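Local coordinates for odorant binding protein (AGAP010409-PA) (Anopheles gambiae, PDB 3L4A) that probably binds small odorant molecules as a secreted, mostly helical odorant-binding protein, at residues A62-N66 against L67-D71; E109-E112 against M113-N117; L51-D54 against K55-V58. All blocks are in the same frame, centred on the assembly; numbering follows the deposited sequence.

Interaction 1 of 3, residues A62-N66 against L67-D71; sequences ANWEN and LGNSD
Asn-69 lies flat against the indole of Trp-64, just after helix 60-66 gives way to loop. Its CB stands 3.6 Å from the centroid of the Trp-64 five-membered ring, over the face, in a CH-pi contact. The amide plane continues this stack, turned only 15° from the ring. The Trp-64 ring edge is held too: NE1 donates to Asp-71 OD1 at 2.8 Å. Asp-71 OD1 lies close to the ring plane, but the N-H reaches it from above the carboxylate plane. Face and edge contacts together probably help set how the indole is turned. The chain bends back here through Gly-68, which has a positive phi of 89°. Leu-67 N bonds to Trp-64 O at 3.1 Å, and Gly-68 N bonds weakly to Glu-65 O.

The Glu-65 side is looser and wet. One water joins Glu-65 OE2 to Ser-70 O, while OE2 also accepts from Gln-61. A second water donates to Glu-65 O at 2.8 Å.

Beyond the loop, Trp-64 meets Phe-77 of helix 75-87 edge-to-face. Leu-67 packs on helix 108-117, where Tyr-111 OH binds Asn-63 and Asn-66. Asn-63 also bonds to Leu-51 O, beside the hairpin.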
loop_
_atom_site.group_PDB
_atom_site.type_symbol
_atom_site.label_atom_id
_atom_site.label_comp_id
_atom_site.label_asym_id
_atom_site.label_seq_id
_atom_site.Cartn_x
_atom_site.Cartn_y
_atom_site.Cartn_z
ATOM N N ALA A 62 -9.470 2.596 5.607
ATOM C CA ALA A 62 -8.879 3.624 4.754
ATOM C C ALA A 62 -8.665 3.113 3.329
ATOM O O ALA A 62 -8.939 3.806 2.356
ATOM C CB ALA A 62 -7.575 4.118 5.346
ATOM N N ASN A 63 -8.177 1.884 3.207
ATOM C CA ASN A 63 -8.023 1.281 1.887
ATOM C C ASN A 63 -9.354 1.010 1.176
ATOM O O ASN A 63 -9.481 1.202 -0.031
ATOM C CB ASN A 63 -7.147 0.031 1.975
ATOM C CG ASN A 63 -5.685 0.376 2.069
ATOM O OD1 ASN A 63 -5.026 0.601 1.048
ATOM N ND2 ASN A 63 -5.165 0.459 3.286
ATOM N N TRP A 64 -10.357 0.573 1.933
ATOM C CA TRP A 64 -11.695 0.387 1.386
ATOM C C TRP A 64 -12.171 1.700 0.782
ATOM O O TRP A 64 -12.682 1.734 -0.328
ATOM C CB TRP A 64 -12.635 -0.059 2.511
ATOM C CG TRP A 64 -14.087 -0.183 2.129
ATOM C CD1 TRP A 64 -15.099 0.689 2.449
ATOM C CD2 TRP A 64 -14.697 -1.248 1.396
ATOM N NE1 TRP A 64 -16.287 0.235 1.946
ATOM C CE2 TRP A 64 -16.075 -0.951 1.294
ATOM C CE3 TRP A 64 -14.216 -2.420 0.808
ATOM C CZ2 TRP A 64 -16.969 -1.786 0.637
ATOM C CZ3 TRP A 64 -15.106 -3.248 0.151
ATOM C CH2 TRP A 64 -16.471 -2.925 0.069
ATOM N N GLU A 65 -11.970 2.784 1.514
ATOM C CA GLU A 65 -12.381 4.095 1.028
ATOM C C GLU A 65 -11.547 4.536 -0.177
ATOM O O GLU A 65 -12.051 5.220 -1.066
ATOM C CB GLU A 65 -12.317 5.117 2.162
ATOM C CG GLU A 65 -13.361 4.865 3.236
ATOM C CD GLU A 65 -13.200 5.768 4.452
ATOM O OE1 GLU A 65 -12.493 6.793 4.361
ATOM O OE2 GLU A 65 -13.792 5.453 5.506
ATOM N N ASN A 66 -10.289 4.111 -0.220
ATOM C CA ASN A 66 -9.403 4.455 -1.335
ATOM C C ASN A 66 -9.700 3.630 -2.590
ATOM O O ASN A 66 -9.150 3.893 -3.661
ATOM C CB ASN A 66 -7.943 4.294 -0.905
ATOM C CG ASN A 66 -6.971 5.023 -1.826
ATOM O OD1 ASN A 66 -7.226 6.149 -2.248
ATOM N ND2 ASN A 66 -5.847 4.378 -2.130
ATOM N N LEU A 67 -10.581 2.643 -2.449
ATOM C CA LEU A 67 -11.025 1.799 -3.551
ATOM C C LEU A 67 -12.386 2.248 -4.084
ATOM O O LEU A 67 -13.118 1.467 -4.702
ATOM C CB LEU A 67 -11.101 0.335 -3.101
ATOM C CG LEU A 67 -9.736 -0.321 -2.889
ATOM C CD1 LEU A 67 -9.883 -1.603 -2.087
ATOM C CD2 LEU A 67 -9.074 -0.601 -4.225
ATOM N N GLY A 68 -12.739 3.501 -3.815
ATOM C CA GLY A 68 -13.940 4.084 -4.385
ATOM C C GLY A 68 -15.197 3.893 -3.557
ATOM O O GLY A 68 -16.305 3.937 -4.094
ATOM N N ASN A 69 -15.031 3.693 -2.252
ATOM C CA ASN A 69 -16.174 3.491 -1.362
ATOM C C ASN A 69 -16.254 4.585 -0.312
ATOM O O ASN A 69 -15.234 5.146 0.090
ATOM C CB ASN A 69 -16.074 2.134 -0.657
ATOM C CG ASN A 69 -15.944 0.984 -1.621
ATOM O OD1 ASN A 69 -14.891 0.336 -1.698
ATOM N ND2 ASN A 69 -17.004 0.711 -2.361
ATOM N N SER A 70 -17.468 4.880 0.151
ATOM C CA SER A 70 -17.641 5.876 1.205
ATOM C C SER A 70 -18.242 5.287 2.483
ATOM O O SER A 70 -18.401 5.988 3.485
ATOM C CB SER A 70 -18.519 7.025 0.704
ATOM O OG SER A 70 -19.707 6.529 0.111
ATOM N N ASP A 71 -18.555 3.995 2.444
ATOM C CA ASP A 71 -19.247 3.334 3.554
ATOM C C ASP A 71 -18.322 2.464 4.406
ATOM O O ASP A 71 -17.123 2.391 4.149
ATOM C CB ASP A 71 -20.406 2.494 3.015
ATOM C CG ASP A 71 -19.957 1.415 2.030
ATOM O OD1 ASP A 71 -18.816 1.469 1.513
ATOM O OD2 ASP A 71 -20.763 0.508 1.746
HETATM O O HOH W 1 -16.795 5.822 6.238
HETATM O O HOH W 2 -11.577 6.174 -3.681
#

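Interaction 2 of 3, residues E109-E112 against M113-N117; sequences EDYE and MYQNN
Gln-115 has CG beside its own backbone N (chi1 -70°) and a nearly extended chi2 of 155°, which lays the side chain back along the helix beside Tyr-111. Its CG comes 3.1 Å from Tyr-111 O. NE2 then reaches over to Tyr-111 CB, 3.9 Å away. The amide plane is inclined 46° to the Tyr-111 ring, so the two are not stacked. Carbon atoms CG and CD, not the amide N-H, make the close approach, so the side chain packs on Tyr-111 O. The hydrogen bond to that oxygen comes from the backbone, Gln-115 N, at 2.8 Å.

This is one rung of a regular alpha-helical ladder. Met-113 N bonds to Glu-109 O, Tyr-114 N to Asp-110 O, and Asn-116 N to Glu-112 O at 2.9 Å.

Around the helix from Gln-115, Glu-112 and Asn-116 meet through solvent, one turn apart. A water donates to Glu-112 OE1 at 2.6 Å and accepts a weak bond from Asn-116 ND2. The other carboxylate oxygen, OE2, forms a salt bridge with Arg-108.

The Tyr-111 hydroxyl is engaged by helix 60-66.

The backbone bonds thus do most of the work between these two turns. The side chains add van der Waals contact at Gln-115 and a hydrated link at Glu-112, whose negative charge is probably balanced in part by Arg-108.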
loop_
_atom_site.group_PDB
_atom_site.type_symbol
_atom_site.label_atom_id
_atom_site.label_comp_id
_atom_site.label_asym_id
_atom_site.label_seq_id
_atom_site.Cartn_x
_atom_site.Cartn_y
_atom_site.Cartn_z
ATOM N N GLU A 109 -4.996 -7.392 -5.921
ATOM C CA GLU A 109 -6.151 -7.756 -6.739
ATOM C C GLU A 109 -7.264 -6.710 -6.629
ATOM O O GLU A 109 -7.925 -6.401 -7.615
ATOM C CB GLU A 109 -6.679 -9.149 -6.369
ATOM C CG GLU A 109 -5.769 -10.305 -6.765
ATOM C CD GLU A 109 -4.731 -10.635 -5.708
ATOM O OE1 GLU A 109 -4.063 -11.687 -5.847
ATOM O OE2 GLU A 109 -4.586 -9.854 -4.740
ATOM N N ASP A 110 -7.466 -6.168 -5.430
ATOM C CA ASP A 110 -8.508 -5.173 -5.215
ATOM C C ASP A 110 -8.219 -3.884 -5.973
ATOM O O ASP A 110 -9.105 -3.312 -6.614
ATOM C CB ASP A 110 -8.649 -4.873 -3.722
ATOM C CG ASP A 110 -8.880 -6.119 -2.903
ATOM O OD1 ASP A 110 -10.040 -6.371 -2.526
ATOM O OD2 ASP A 110 -7.905 -6.857 -2.655
ATOM N N TYR A 111 -6.981 -3.419 -5.888
ATOM C CA TYR A 111 -6.615 -2.174 -6.537
ATOM C C TYR A 111 -6.659 -2.332 -8.046
ATOM O O TYR A 111 -7.115 -1.435 -8.756
ATOM C CB TYR A 111 -5.246 -1.681 -6.053
ATOM C CG TYR A 111 -5.351 -0.844 -4.796
ATOM C CD1 TYR A 111 -5.730 0.487 -4.867
ATOM C CD2 TYR A 111 -5.099 -1.388 -3.543
ATOM C CE1 TYR A 111 -5.847 1.265 -3.733
ATOM C CE2 TYR A 111 -5.212 -0.618 -2.390
ATOM C CZ TYR A 111 -5.591 0.708 -2.494
ATOM O OH TYR A 111 -5.704 1.501 -1.370
ATOM N N GLU A 112 -6.225 -3.487 -8.532
ATOM C CA GLU A 112 -6.231 -3.721 -9.973
ATOM C C GLU A 112 -7.659 -3.794 -10.508
ATOM O O GLU A 112 -7.945 -3.269 -11.580
ATOM C CB GLU A 112 -5.394 -4.949 -10.353
ATOM C CG GLU A 112 -3.924 -4.756 -10.008
ATOM C CD GLU A 112 -2.986 -5.653 -10.794
ATOM O OE1 GLU A 112 -3.446 -6.327 -11.740
ATOM O OE2 GLU A 112 -1.781 -5.674 -10.463
ATOM N N MET A 113 -8.565 -4.405 -9.756
ATOM C CA MET A 113 -9.949 -4.463 -10.204
ATOM C C MET A 113 -10.544 -3.061 -10.252
ATOM O O MET A 113 -11.240 -2.700 -11.200
ATOM C CB MET A 113 -10.788 -5.354 -9.295
ATOM C CG MET A 113 -12.161 -5.635 -9.867
ATOM S SD MET A 113 -13.073 -6.850 -8.912
ATOM C CE MET A 113 -13.553 -5.873 -7.491
ATOM N N TYR A 114 -10.267 -2.276 -9.218
ATOM C CA TYR A 114 -10.771 -0.915 -9.132
ATOM C C TYR A 114 -10.231 -0.065 -10.277
ATOM O O TYR A 114 -10.962 0.721 -10.879
ATOM C CB TYR A 114 -10.384 -0.302 -7.787
ATOM C CG TYR A 114 -10.750 1.155 -7.652
ATOM C CD1 TYR A 114 -12.052 1.582 -7.870
ATOM C CD2 TYR A 114 -9.801 2.103 -7.294
ATOM C CE1 TYR A 114 -12.398 2.913 -7.747
ATOM C CE2 TYR A 114 -10.143 3.442 -7.163
ATOM C CZ TYR A 114 -11.443 3.836 -7.391
ATOM O OH TYR A 114 -11.798 5.161 -7.267
ATOM N N GLN A 115 -8.950 -0.239 -10.577
ATOM C CA GLN A 115 -8.289 0.532 -11.624
ATOM C C GLN A 115 -8.770 0.134 -13.019
ATOM O O GLN A 115 -8.800 0.960 -13.932
ATOM C CB GLN A 115 -6.770 0.391 -11.497
ATOM C CG GLN A 115 -6.213 1.099 -10.266
ATOM C CD GLN A 115 -4.893 0.521 -9.785
ATOM O OE1 GLN A 115 -4.345 -0.404 -10.389
ATOM N NE2 GLN A 115 -4.375 1.066 -8.688
ATOM N N ASN A 116 -9.159 -1.126 -13.176
ATOM C CA ASN A 116 -9.664 -1.616 -14.454
ATOM C C ASN A 116 -11.155 -1.345 -14.637
ATOM O O ASN A 116 -11.711 -1.575 -15.712
ATOM C CB ASN A 116 -9.364 -3.106 -14.620
ATOM C CG ASN A 116 -7.895 -3.378 -14.872
ATOM O OD1 ASN A 116 -7.222 -2.616 -15.568
ATOM N ND2 ASN A 116 -7.388 -4.470 -14.311
ATOM N N ASN A 117 -11.799 -0.856 -13.584
ATOM C CA ASN A 117 -13.204 -0.471 -13.656
ATOM C C ASN A 117 -13.350 0.991 -14.061
ATOM O O ASN A 117 -14.379 1.397 -14.601
ATOM C CB ASN A 117 -13.908 -0.716 -12.318
ATOM C CG ASN A 117 -14.044 -2.192 -11.988
ATOM O OD1 ASN A 117 -13.698 -3.056 -12.794
ATOM N ND2 ASN A 117 -14.553 -2.488 -10.795
HETATM O O HOH W 3 -5.226 -6.839 -13.620
#

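Interaction 3 of 3, residues L51-D54 against K55-V58; sequences LYDD and KYGV
Asp-53 and Gly-57 pair across a tight antiparallel beta hairpin, a small beta element between helices 36-48 and 60-66 of a largely helical protein. They form a hydrogen-bonded pair. Asp-53 N donates to Gly-57 O and Gly-57 N donates to Asp-53 O, each at 2.8 Å. Tyr-52 and Val-58 make the adjoining non-hydrogen-bonded pair, with side chains on one face of the sheet. There Val-58 CG2 sits at the edge of the Tyr-52 ring, in its plane, 3.9 Å from CD1.

The Asp-53 carboxylate holds the turn. Its CG is anti to the backbone N (chi1 -172°), which carries OD2 over the loop. OD2 accepts Tyr-56 N at 2.9 Å and Lys-55 N at 2.8 Å. The two N-H groups come from opposite faces of the carboxylate plane, both on the anti side. The bond to Lys-55 N makes an Asx turn, and the Gly-57 N bond to Asp-53 O extends it to an Asx motif. One oxygen thus ties two loop amides. Their N-H dipoles would probably stabilise its negative charge.

Tyr-56 lies alongside Asp-53, its CD2 3.3 Å from Asp-53 OD2. The two planes are inclined by 39°. Lys-55 CG rests over a face of the Tyr-56 ring. Gly-57 has a positive phi of 78° where the chain enters the second strand.

Tyr-52 packs on helix 96-105, and Asp-54 forms a salt bridge with Arg-43 of helix 36-48. Leu-51 and Val-58 touch helix 60-66. Trp-134 and Ser-135 of the C-terminal Strep-tag also meet the hairpin.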
loop_
_atom_site.group_PDB
_atom_site.type_symbol
_atom_site.label_atom_id
_atom_site.label_comp_id
_atom_site.label_asym_id
_atom_site.label_seq_id
_atom_site.Cartn_x
_atom_site.Cartn_y
_atom_site.Cartn_z
ATOM N N LEU A 51 -2.698 5.089 4.808
ATOM C CA LEU A 51 -3.221 3.774 4.440
ATOM C C LEU A 51 -2.469 2.678 5.174
ATOM O O LEU A 51 -2.872 1.515 5.147
ATOM C CB LEU A 51 -3.022 3.541 2.945
ATOM C CG LEU A 51 -3.717 4.503 1.998
ATOM C CD1 LEU A 51 -3.249 4.279 0.568
ATOM C CD2 LEU A 51 -5.227 4.332 2.105
ATOM N N TYR A 52 -1.367 3.052 5.808
ATOM C CA TYR A 52 -0.412 2.085 6.323
ATOM C C TYR A 52 0.394 2.695 7.443
ATOM O O TYR A 52 0.602 3.912 7.505
ATOM C CB TYR A 52 0.548 1.620 5.207
ATOM C CG TYR A 52 1.581 0.623 5.691
ATOM C CD1 TYR A 52 1.284 -0.731 5.759
ATOM C CD2 TYR A 52 2.856 1.034 6.091
ATOM C CE1 TYR A 52 2.211 -1.647 6.222
ATOM C CE2 TYR A 52 3.797 0.114 6.552
ATOM C CZ TYR A 52 3.466 -1.229 6.609
ATOM O OH TYR A 52 4.367 -2.166 7.058
ATOM N N ASP A 53 0.877 1.817 8.308
ATOM C CA ASP A 53 1.639 2.198 9.465
ATOM C C ASP A 53 2.634 1.080 9.775
ATOM O O ASP A 53 2.267 -0.085 9.721
ATOM C CB ASP A 53 0.651 2.368 10.622
ATOM C CG ASP A 53 1.295 2.937 11.836
ATOM O OD1 ASP A 53 1.195 4.166 12.011
ATOM O OD2 ASP A 53 1.941 2.167 12.587
ATOM N N ASP A 54 3.882 1.422 10.087
ATOM C CA ASP A 54 4.905 0.404 10.328
ATOM C C ASP A 54 4.519 -0.518 11.474
ATOM O O ASP A 54 4.852 -1.704 11.464
ATOM C CB ASP A 54 6.264 1.043 10.626
ATOM C CG ASP A 54 6.824 1.794 9.441
ATOM O OD1 ASP A 54 6.802 1.245 8.320
ATOM O OD2 ASP A 54 7.290 2.935 9.629
ATOM N N LYS A 55 3.826 0.039 12.462
ATOM C CA LYS A 55 3.448 -0.706 13.655
ATOM C C LYS A 55 2.077 -1.352 13.515
ATOM O O LYS A 55 1.898 -2.525 13.856
ATOM C CB LYS A 55 3.464 0.209 14.886
ATOM C CG LYS A 55 3.131 -0.504 16.191
ATOM C CD LYS A 55 3.356 0.399 17.390
ATOM C CE LYS A 55 3.099 -0.368 18.681
ATOM N NZ LYS A 55 3.235 0.474 19.898
ATOM N N TYR A 56 1.110 -0.579 13.028
ATOM C CA TYR A 56 -0.281 -1.015 13.039
ATOM C C TYR A 56 -0.722 -1.646 11.728
ATOM O O TYR A 56 -1.851 -2.135 11.613
ATOM C CB TYR A 56 -1.205 0.132 13.458
ATOM C CG TYR A 56 -0.857 0.633 14.839
ATOM C CD1 TYR A 56 -1.031 -0.180 15.948
ATOM C CD2 TYR A 56 -0.328 1.901 15.028
ATOM C CE1 TYR A 56 -0.699 0.265 17.212
ATOM C CE2 TYR A 56 0.009 2.351 16.284
ATOM C CZ TYR A 56 -0.178 1.526 17.368
ATOM O OH TYR A 56 0.150 1.958 18.628
ATOM N N GLY A 57 0.175 -1.632 10.747
ATOM C CA GLY A 57 -0.072 -2.311 9.485
ATOM C C GLY A 57 -0.997 -1.545 8.556
ATOM O O GLY A 57 -0.970 -0.319 8.494
ATOM N N VAL A 58 -1.852 -2.276 7.857
ATOM C CA VAL A 58 -2.747 -1.696 6.861
ATOM C C VAL A 58 -4.078 -1.251 7.473
ATOM O O VAL A 58 -4.750 -2.036 8.147
ATOM C CB VAL A 58 -3.030 -2.722 5.748
ATOM C CG1 VAL A 58 -4.092 -2.215 4.789
ATOM C CG2 VAL A 58 -1.745 -3.070 5.012
#

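From the N terminus the order is interaction 3, then interaction 1, then interaction 2. They run in series, and none nests in or crosses another. Interaction 3 closes the hairpin loop of 51-58. Helix 60-66 follows almost at once, and interaction 1 folds the loop after it back onto its last turn. Interaction 2 closes no loop and lies within the helix 108-117. The Asn-63 side chain of interaction 1 faces the hairpin with one end of its amide and helix 108-117 with the other. Interactions 2 and 3 touch directly only at a long approach of Tyr-111 OH to Leu-51 CD1. The hairpin and the helix 108-117 thus meet mainly through helix 60-66.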